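Local atomic coordinates of bifunctional GH43-CE protein (Bacteroides eggerthii, PDB entry 6MLY), a protein that probably removes xylose units from xylan-type polysaccharides with its family 43 glycoside hydrolase part and carries a carbohydrate esterase part. Residues 741-744 with 745-748; 749-753 with 754-758; 782-785 with 786-790. All blocks are in the same frame, centred on the assembly; numbering follows the deposited sequence.

Overall arrangement
All three contacts are local ones in the alpha/beta-hydrolase-like esterase part near the C-terminus, on one side of the chain's centre. Interaction 1 comes first, in helix 741-752. Interaction 2 follows where that helix ends and the chain turns into strand 757-763; the two centres are about 12 Å apart and the contacts touch through Ser-748 and Leu-757. Interaction 3 lies in helix 775-789, its centre about 18 Å from that of interaction 2 and 23 Å from that of interaction 1. A salt bridge from Glu-758 to Arg-787 ties interactions 2 and 3. Together they follow the last beta-alpha-beta unit, built on strand 727-733, and the closing helix of the domain.

Interaction 1. Residues 741-744 with 745-748; sequences NCQS and IFFS
Ile-745 reaches back one helical turn to Asn-741, where its CG1 lies 3.7 Å from Asn-741 O. The backbone bond between them, from Ile-745 N to Asn-741 O, is weak, near the start of helix 741-752. Phe-746 comes next and meets Cys-742. Its N bonds almost straight to Cys-742 O (2.8 Å). CG stands anti to its own carbonyl carbon (chi1 -65°), which turns the ring back along the helix. Cys-742 O then sits over one face of the Phe-746 ring, toward the rim. Cys-742 CB makes a CH-pi contact over the face, 4.2 Å from the centroid of the Phe-746 ring, while SG approaches obliquely as a sulfur-aromatic contact. Cys-742 SG is disulfide-bonded to Cys-687, and Arg-683 makes a cation-pi contact with the ring. An alanine at Phe-746 is likely to leave Cys-742 CB and SG without their aromatic partner and Arg-683 without its ring. Phe-747 N bonds to Gln-743 O, and its side chain leads off to meet Phe-728 edge-to-face. Ser-748 closes the walk. Its N (2.8 Å) and OG (2.6 Å) both bond to Ser-744 O, OG from above the carbonyl plane. Ser-744 O is thus gripped by two donors of one residue, while Ser-744 OG bonds to His-732. The Phe-746 ring takes a carbonyl oxygen and a CH-pi contact from Cys-742, with the disulfide sulfur and the Arg-683 cation as further partners.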
# COMPACT_ATOMS: atom_id res chain seq x y z
N ASN A 741 7.17 4.31 -40.95
CA ASN A 741 6.07 3.75 -41.77
C ASN A 741 6.39 2.33 -42.29
O ASN A 741 5.63 1.39 -42.02
CB ASN A 741 5.81 4.66 -42.98
CG ASN A 741 4.37 4.68 -43.43
OD1 ASN A 741 3.46 4.96 -42.65
ND2 ASN A 741 4.15 4.42 -44.71
N CYS A 742 7.49 2.21 -43.04
CA CYS A 742 7.81 1.03 -43.87
C CYS A 742 7.84 -0.26 -43.03
O CYS A 742 7.40 -1.30 -43.50
CB CYS A 742 9.11 1.22 -44.67
SG CYS A 742 10.61 1.59 -43.71
N GLN A 743 8.32 -0.17 -41.79
CA GLN A 743 8.47 -1.34 -40.89
C GLN A 743 7.13 -2.07 -40.73
O GLN A 743 7.05 -3.29 -40.92
CB GLN A 743 9.01 -0.89 -39.54
CG GLN A 743 10.48 -0.49 -39.59
CD GLN A 743 11.37 -1.67 -39.88
OE1 GLN A 743 11.12 -2.79 -39.41
NE2 GLN A 743 12.42 -1.44 -40.64
N SER A 744 6.09 -1.32 -40.35
CA SER A 744 4.74 -1.88 -40.20
C SER A 744 4.25 -2.50 -41.51
O SER A 744 3.67 -3.59 -41.48
CB SER A 744 3.78 -0.84 -39.68
OG SER A 744 3.74 -0.84 -38.26
N ILE A 745 4.52 -1.84 -42.65
CA ILE A 745 4.01 -2.27 -43.97
C ILE A 745 4.71 -3.55 -44.42
O ILE A 745 4.05 -4.48 -44.89
CB ILE A 745 4.11 -1.14 -45.02
CG1 ILE A 745 3.32 0.10 -44.59
CG2 ILE A 745 3.66 -1.64 -46.38
CD1 ILE A 745 3.62 1.35 -45.38
N PHE A 746 6.04 -3.60 -44.28
CA PHE A 746 6.81 -4.84 -44.46
C PHE A 746 6.11 -6.00 -43.73
O PHE A 746 5.94 -7.08 -44.29
CB PHE A 746 8.23 -4.74 -43.88
CG PHE A 746 9.17 -3.76 -44.55
CD1 PHE A 746 8.93 -3.26 -45.82
CD2 PHE A 746 10.34 -3.37 -43.90
CE1 PHE A 746 9.82 -2.37 -46.41
CE2 PHE A 746 11.22 -2.48 -44.50
CZ PHE A 746 10.96 -1.99 -45.75
N PHE A 747 5.70 -5.76 -42.48
CA PHE A 747 5.13 -6.78 -41.61
C PHE A 747 3.72 -7.15 -42.09
O PHE A 747 3.41 -8.33 -42.24
CB PHE A 747 5.16 -6.30 -40.16
CG PHE A 747 4.70 -7.30 -39.13
CD1 PHE A 747 5.13 -8.62 -39.16
CD2 PHE A 747 3.85 -6.92 -38.10
CE1 PHE A 747 4.71 -9.53 -38.21
CE2 PHE A 747 3.44 -7.83 -37.14
CZ PHE A 747 3.86 -9.14 -37.20
N SER A 748 2.87 -6.15 -42.32
CA SER A 748 1.48 -6.39 -42.73
C SER A 748 1.41 -7.14 -44.07
O SER A 748 0.53 -7.97 -44.25
CB SER A 748 0.67 -5.12 -42.76
OG SER A 748 1.51 -3.98 -42.81

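Interaction 2. Residues 749-753 with 754-758; sequences EALRA and QGRLE
Leu-751 and Leu-757 meet across the end of helix 741-752, CB to CB at 3.9 Å. This is the close side of the contact. Leu-757 CB also packs on Arg-752, 3.9 Å from its CB. Leu-751 CD2 touches Arg-756 CB at 3.7 Å, the two side chains crossing at about a right angle. Leu-751 O accepts two bonds, from Gln-754 N (2.6 Å) and from Arg-756 N (3.3 Å), which arrive from opposite faces of its plane. With the weak bond from Gly-755 N to Arg-752 O, this is a Schellman motif. Gly-755 is its C-prime residue, and its positive phi (88°) suits glycine. The solvent side is looser. The exposed Arg-752 side chain bends at chi3 (66°) and turns its guanidinium edge to Glu-749, with NH2 3.6 Å from OE1 in a salt bridge. Arg-756 NE bonds to Gln-754 O, nearly in the guanidinium plane, and NH1 bonds to Asp-725 O. The turn links helix 741-752 to strand 757-763 in a beta-alpha-beta unit. Leu-751 rests on Phe-728 of the parallel strand 727-733, and Glu-758 reaches helix 775-789.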
# COMPACT_ATOMS: atom_id res chain seq x y z
N GLU A 749 2.34 -6.86 -45.00
CA GLU A 749 2.35 -7.56 -46.30
C GLU A 749 2.70 -9.04 -46.08
O GLU A 749 2.04 -9.92 -46.61
CB GLU A 749 3.30 -6.92 -47.32
CG GLU A 749 2.79 -5.63 -47.94
CD GLU A 749 1.41 -5.69 -48.58
OE1 GLU A 749 1.32 -5.90 -49.83
OE2 GLU A 749 0.42 -5.49 -47.84
N ALA A 750 3.75 -9.29 -45.29
CA ALA A 750 4.21 -10.64 -45.03
C ALA A 750 3.05 -11.47 -44.44
O ALA A 750 2.83 -12.61 -44.86
CB ALA A 750 5.41 -10.61 -44.12
N LEU A 751 2.33 -10.86 -43.50
CA LEU A 751 1.19 -11.48 -42.81
C LEU A 751 0.05 -11.75 -43.80
O LEU A 751 -0.35 -12.89 -43.99
CB LEU A 751 0.71 -10.54 -41.69
CG LEU A 751 1.64 -10.43 -40.47
CD1 LEU A 751 1.29 -9.20 -39.65
CD2 LEU A 751 1.57 -11.68 -39.61
N ARG A 752 -0.46 -10.68 -44.44
CA ARG A 752 -1.65 -10.75 -45.29
C ARG A 752 -1.50 -11.84 -46.36
O ARG A 752 -2.49 -12.42 -46.79
CB ARG A 752 -1.91 -9.41 -45.98
CG ARG A 752 -3.24 -9.33 -46.71
CD ARG A 752 -3.47 -7.94 -47.27
NE ARG A 752 -2.49 -7.66 -48.30
CZ ARG A 752 -2.57 -8.11 -49.55
NH1 ARG A 752 -3.66 -8.74 -49.95
NH2 ARG A 752 -1.57 -7.92 -50.39
N ALA A 753 -0.25 -12.09 -46.77
CA ALA A 753 0.10 -13.10 -47.76
C ALA A 753 -0.27 -14.50 -47.27
O ALA A 753 -0.49 -15.39 -48.07
CB ALA A 753 1.57 -13.03 -48.09
N GLN A 754 -0.30 -14.68 -45.94
CA GLN A 754 -0.61 -15.97 -45.32
C GLN A 754 -1.90 -15.86 -44.49
O GLN A 754 -2.23 -16.76 -43.74
CB GLN A 754 0.61 -16.46 -44.54
CG GLN A 754 1.92 -16.22 -45.29
CD GLN A 754 2.84 -17.41 -45.34
OE1 GLN A 754 3.08 -18.09 -44.34
NE2 GLN A 754 3.39 -17.66 -46.52
N GLY A 755 -2.62 -14.74 -44.66
CA GLY A 755 -4.01 -14.59 -44.24
C GLY A 755 -4.14 -14.11 -42.81
O GLY A 755 -5.23 -14.15 -42.24
N ARG A 756 -3.03 -13.63 -42.23
CA ARG A 756 -2.92 -13.36 -40.80
C ARG A 756 -3.38 -11.94 -40.49
O ARG A 756 -4.05 -11.71 -39.49
CB ARG A 756 -1.48 -13.58 -40.33
CG ARG A 756 -1.00 -15.02 -40.46
CD ARG A 756 -1.94 -16.00 -39.78
NE ARG A 756 -3.06 -16.39 -40.62
CZ ARG A 756 -4.25 -16.80 -40.17
NH1 ARG A 756 -4.48 -16.87 -38.88
NH2 ARG A 756 -5.20 -17.13 -41.03
N LEU A 757 -3.03 -10.98 -41.36
CA LEU A 757 -3.42 -9.59 -41.15
C LEU A 757 -4.94 -9.46 -41.20
O LEU A 757 -5.58 -9.76 -42.22
CB LEU A 757 -2.75 -8.72 -42.22
CG LEU A 757 -2.89 -7.21 -42.00
CD1 LEU A 757 -2.05 -6.77 -40.81
CD2 LEU A 757 -2.50 -6.44 -43.25
N GLU A 758 -5.52 -9.01 -40.08
CA GLU A 758 -6.92 -8.60 -39.98
C GLU A 758 -7.09 -7.21 -40.62
O GLU A 758 -8.04 -6.98 -41.36
CB GLU A 758 -7.38 -8.58 -38.52
CG GLU A 758 -8.71 -7.87 -38.27
CD GLU A 758 -9.95 -8.74 -38.21
OE1 GLU A 758 -9.82 -9.98 -38.33
OE2 GLU A 758 -11.05 -8.17 -38.04

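Interaction 3. Residues 782-785 with 786-790; sequences IDFF and AREAG
Phe-784 and Glu-788 touch one turn apart on helix 775-789. The ring's CE1 lies 3.4 Å from Glu-788 CG, which comes up obliquely. The ring and carboxylate planes are 51° apart. With chi1 at 167° the Phe-784 ring lies opposite its backbone N and swings forward along the helix to the glutamate. On the next flank, Arg-787 folds back over the preceding turn. Its chain bends at chi3 (-57°) and lays one guanidinium face over Asp-783 O, 3.5 Å above the plane. Arg-787 NH2 comes within 3.6 Å of Phe-784 CA. Backbone bonds set this spacing: Ala-786 N to Ile-782 O, Arg-787 N to Asp-783 O and Glu-788 N to Phe-784 O (3.1 Å). Farther out, Glu-758 forms a salt bridge with Arg-787 NH2 and so holds the far end of the arginine. Asp-783 pairs instead with Lys-779. Phe-784 and Phe-785 face inward onto Val-673 of strand 671-675, while Ile-782 meets Leu-574 of helix 563-577. This is a C-terminal helix with one side packed on the central mixed sheet, as in alpha/beta-hydrolase domains.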
# COMPACT_ATOMS: atom_id res chain seq x y z
N ILE A 782 -9.88 -2.73 -29.30
CA ILE A 782 -10.86 -3.33 -28.39
C ILE A 782 -11.78 -4.26 -29.19
O ILE A 782 -11.95 -5.43 -28.83
CB ILE A 782 -11.64 -2.24 -27.64
CG1 ILE A 782 -10.73 -1.26 -26.88
CG2 ILE A 782 -12.68 -2.85 -26.70
CD1 ILE A 782 -9.71 -1.93 -25.99
N ASP A 783 -12.35 -3.74 -30.28
CA ASP A 783 -13.35 -4.45 -31.09
C ASP A 783 -12.76 -5.73 -31.69
O ASP A 783 -13.47 -6.73 -31.85
CB ASP A 783 -13.91 -3.54 -32.19
CG ASP A 783 -14.87 -2.49 -31.67
OD1 ASP A 783 -15.14 -2.48 -30.46
OD2 ASP A 783 -15.35 -1.68 -32.49
N PHE A 784 -11.46 -5.69 -32.02
CA PHE A 784 -10.73 -6.83 -32.58
C PHE A 784 -10.53 -7.91 -31.51
O PHE A 784 -10.90 -9.07 -31.71
CB PHE A 784 -9.41 -6.37 -33.21
CG PHE A 784 -8.45 -7.48 -33.55
CD1 PHE A 784 -8.85 -8.55 -34.34
CD2 PHE A 784 -7.14 -7.46 -33.09
CE1 PHE A 784 -7.97 -9.58 -34.64
CE2 PHE A 784 -6.26 -8.48 -33.39
CZ PHE A 784 -6.68 -9.54 -34.17
N PHE A 785 -9.96 -7.52 -30.36
CA PHE A 785 -9.74 -8.46 -29.25
C PHE A 785 -11.07 -9.09 -28.82
O PHE A 785 -11.12 -10.29 -28.52
CB PHE A 785 -9.01 -7.77 -28.08
CG PHE A 785 -7.53 -7.57 -28.29
CD1 PHE A 785 -6.72 -8.60 -28.73
CD2 PHE A 785 -6.94 -6.34 -28.01
CE1 PHE A 785 -5.35 -8.41 -28.91
CE2 PHE A 785 -5.57 -6.15 -28.18
CZ PHE A 785 -4.78 -7.19 -28.63
N ALA A 786 -12.15 -8.29 -28.85
CA ALA A 786 -13.52 -8.73 -28.50
C ALA A 786 -14.06 -9.76 -29.51
O ALA A 786 -14.74 -10.70 -29.10
CB ALA A 786 -14.42 -7.52 -28.43
N ARG A 787 -13.78 -9.57 -30.80
CA ARG A 787 -14.29 -10.46 -31.86
C ARG A 787 -13.62 -11.84 -31.76
O ARG A 787 -14.28 -12.87 -31.94
CB ARG A 787 -14.04 -9.88 -33.26
CG ARG A 787 -15.12 -8.93 -33.75
CD ARG A 787 -14.91 -8.57 -35.21
NE ARG A 787 -13.61 -7.97 -35.46
CZ ARG A 787 -13.37 -6.66 -35.53
NH1 ARG A 787 -14.34 -5.79 -35.30
NH2 ARG A 787 -12.16 -6.22 -35.84
N GLU A 788 -12.31 -11.84 -31.49
CA GLU A 788 -11.50 -13.05 -31.41
C GLU A 788 -11.75 -13.78 -30.08
O GLU A 788 -11.41 -14.95 -29.94
CB GLU A 788 -10.01 -12.70 -31.56
CG GLU A 788 -9.65 -11.94 -32.83
CD GLU A 788 -9.57 -12.76 -34.11
OE1 GLU A 788 -9.02 -13.88 -34.06
OE2 GLU A 788 -10.04 -12.26 -35.15
N ALA A 789 -12.36 -13.09 -29.10
CA ALA A 789 -12.59 -13.63 -27.76
C ALA A 789 -14.07 -14.02 -27.57
O ALA A 789 -14.36 -15.14 -27.14
CB ALA A 789 -12.15 -12.63 -26.73
N GLY A 790 -14.97 -13.07 -27.85
CA GLY A 790 -16.42 -13.24 -27.64
C GLY A 790 -16.83 -12.97 -26.20
O GLY A 790 -17.06 -11.82 -25.81